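Local coordinates for uncharacterized protein (PDB 4L3U) that is of unknown function, an all-helical member of the DUF4844 family from Acinetobacter baumannii, at residues F26-F32 with V55-Q60. Numbering follows the deposited sequence.
Sequences FKAQDHF and VADTAQ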
loop_
_atom_site.group_PDB
_atom_site.type_symbol
_atom_site.label_atom_id
_atom_site.label_comp_id
_atom_site.label_asym_id
_atom_site.label_seq_id
_atom_site.Cartn_x
_atom_site.Cartn_y
_atom_site.Cartn_z
ATOM N N PHE A 26 -7.336 5.401 7.439
ATOM C CA PHE A 26 -6.959 4.402 6.450
ATOM C C PHE A 26 -6.346 3.174 7.106
ATOM O O PHE A 26 -6.616 2.046 6.713
ATOM C CB PHE A 26 -5.966 5.006 5.459
ATOM C CG PHE A 26 -5.748 4.168 4.235
ATOM C CD1 PHE A 26 -6.715 4.104 3.249
ATOM C CD2 PHE A 26 -4.580 3.447 4.066
ATOM C CE1 PHE A 26 -6.523 3.336 2.116
ATOM C CE2 PHE A 26 -4.384 2.678 2.935
ATOM C CZ PHE A 26 -5.357 2.624 1.959
ATOM N N LYS A 27 -5.521 3.405 8.114
ATOM C CA LYS A 27 -4.838 2.334 8.817
ATOM C C LYS A 27 -5.813 1.333 9.451
ATOM O O LYS A 27 -5.520 0.139 9.530
ATOM C CB LYS A 27 -3.951 2.958 9.891
ATOM C CG LYS A 27 -3.180 1.977 10.736
ATOM C CD LYS A 27 -2.444 2.688 11.863
ATOM C CE LYS A 27 -3.405 3.266 12.899
ATOM N NZ LYS A 27 -2.690 3.874 14.055
ATOM N N ALA A 28 -6.970 1.825 9.888
ATOM C CA ALA A 28 -7.927 1.012 10.644
ATOM C C ALA A 28 -8.928 0.268 9.768
ATOM O O ALA A 28 -9.738 -0.513 10.268
ATOM C CB ALA A 28 -8.675 1.887 11.635
ATOM N N GLN A 29 -8.875 0.505 8.465
ATOM C CA GLN A 29 -9.830 -0.097 7.552
ATOM C C GLN A 29 -9.384 -1.485 7.118
ATOM O O GLN A 29 -8.196 -1.808 7.149
ATOM C CB GLN A 29 -10.008 0.796 6.328
ATOM C CG GLN A 29 -10.593 2.157 6.649
ATOM C CD GLN A 29 -10.398 3.145 5.522
ATOM O OE1 GLN A 29 -9.935 2.784 4.440
ATOM N NE2 GLN A 29 -10.742 4.404 5.770
ATOM N N ASP A 30 -10.354 -2.307 6.734
ATOM C CA ASP A 30 -10.079 -3.568 6.068
ATOM C C ASP A 30 -10.000 -3.248 4.587
ATOM O O ASP A 30 -10.973 -2.776 4.001
ATOM C CB ASP A 30 -11.204 -4.567 6.332
ATOM C CG ASP A 30 -10.901 -5.954 5.791
ATOM O OD1 ASP A 30 -9.931 -6.112 5.021
ATOM O OD2 ASP A 30 -11.644 -6.896 6.132
ATOM N N HIS A 31 -8.843 -3.494 3.984
ATOM C CA HIS A 31 -8.622 -3.125 2.591
ATOM C C HIS A 31 -8.826 -4.277 1.617
ATOM O O HIS A 31 -8.542 -4.141 0.426
ATOM C CB HIS A 31 -7.212 -2.572 2.429
ATOM C CG HIS A 31 -6.947 -1.372 3.274
ATOM N ND1 HIS A 31 -6.375 -1.454 4.526
ATOM C CD2 HIS A 31 -7.193 -0.057 3.058
ATOM C CE1 HIS A 31 -6.269 -0.242 5.038
ATOM N NE2 HIS A 31 -6.760 0.623 4.167
ATOM N N PHE A 32 -9.337 -5.397 2.116
ATOM C CA PHE A 32 -9.392 -6.619 1.324
ATOM C C PHE A 32 -10.722 -7.341 1.466
ATOM O O PHE A 32 -10.781 -8.570 1.551
ATOM C CB PHE A 32 -8.226 -7.520 1.720
ATOM C CG PHE A 32 -6.890 -6.856 1.563
ATOM C CD1 PHE A 32 -6.246 -6.863 0.337
ATOM C CD2 PHE A 32 -6.299 -6.187 2.623
ATOM C CE1 PHE A 32 -5.029 -6.239 0.175
ATOM C CE2 PHE A 32 -5.082 -5.563 2.466
ATOM C CZ PHE A 32 -4.446 -5.589 1.238
ATOM N N VAL A 55 -0.351 -3.222 5.650
ATOM C CA VAL A 55 -0.839 -1.932 5.172
ATOM C C VAL A 55 -0.809 -0.941 6.319
ATOM O O VAL A 55 -0.434 0.214 6.144
ATOM C CB VAL A 55 -2.286 -2.036 4.604
ATOM C CG1 VAL A 55 -2.862 -0.656 4.287
ATOM C CG2 VAL A 55 -2.307 -2.905 3.363
ATOM N N ALA A 56 -1.217 -1.402 7.495
ATOM C CA ALA A 56 -1.217 -0.565 8.679
ATOM C C ALA A 56 0.204 -0.129 9.005
ATOM O O ALA A 56 0.426 1.001 9.429
ATOM C CB ALA A 56 -1.830 -1.311 9.850
ATOM N N ASP A 57 1.167 -1.023 8.793
ATOM C CA ASP A 57 2.567 -0.719 9.080
ATOM C C ASP A 57 3.075 0.424 8.203
ATOM O O ASP A 57 3.767 1.318 8.682
ATOM C CB ASP A 57 3.458 -1.952 8.882
ATOM C CG ASP A 57 3.140 -3.077 9.854
ATOM O OD1 ASP A 57 2.596 -2.801 10.941
ATOM O OD2 ASP A 57 3.443 -4.245 9.532
ATOM N N THR A 58 2.731 0.394 6.919
ATOM C CA THR A 58 3.145 1.438 5.993
ATOM C C THR A 58 2.453 2.757 6.312
ATOM O O THR A 58 3.061 3.819 6.232
ATOM C CB THR A 58 2.836 1.045 4.546
ATOM O OG1 THR A 58 3.472 -0.202 4.246
ATOM C CG2 THR A 58 3.336 2.110 3.580
ATOM N N ALA A 59 1.176 2.681 6.667
ATOM C CA ALA A 59 0.429 3.853 7.096
ATOM C C ALA A 59 1.100 4.495 8.309
ATOM O O ALA A 59 1.225 5.715 8.387
ATOM C CB ALA A 59 -1.002 3.468 7.430
ATOM N N GLN A 60 1.540 3.667 9.251
ATOM C CA GLN A 60 2.151 4.168 10.474
ATOM C C GLN A 60 3.529 4.757 10.201
ATOM O O GLN A 60 3.981 5.653 10.912
ATOM C CB GLN A 60 2.256 3.057 11.517
ATOM C CG GLN A 60 2.703 3.552 12.873
ATOM C CD GLN A 60 1.798 4.643 13.416
ATOM O OE1 GLN A 60 0.571 4.522 13.381
ATOM N NE2 GLN A 60 2.400 5.722 13.907
#
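One valine meets three aromatic rings here: V55, on helix 45-68, points at the 26-32 segment. Its CG1 lies over the face of the H31 imidazole, 3.9 Å from the ring centroid and 30° off the normal, a CH-pi contact. The same CG1 is 3.9 Å from CE2 of F26, while CG2 of V55 reaches the edge of the F32 ring, 3.9 Å from its CE2. Just along the helix, the small side chains of A56 and A59 let the backbones close in, with the CA atoms of K27 and A56 4.6 Å apart. The lysine's aliphatic part rests on both alanines, CG of K27 3.7 Å from CB of A56 and CB of K27 3.9 Å from CB of A59. At its tip, NZ of K27 gives OE1 of Q60 a weak hydrogen bond of 3.4 Å; its stronger partner is E24, by a salt bridge. OD1 of D30 accepts from N of F32 at 3.1 Å, an Asx turn, and the carboxylate also salt-bridges R48 and hydrogen-bonds N52, both of helix 45-68. Beyond, F26 packs edge-to-face on F108 of helix 95-112. Between these segments, then, mainly apolar burial around V55 joins the end of helix 14-27 and its following loop to helix 45-68.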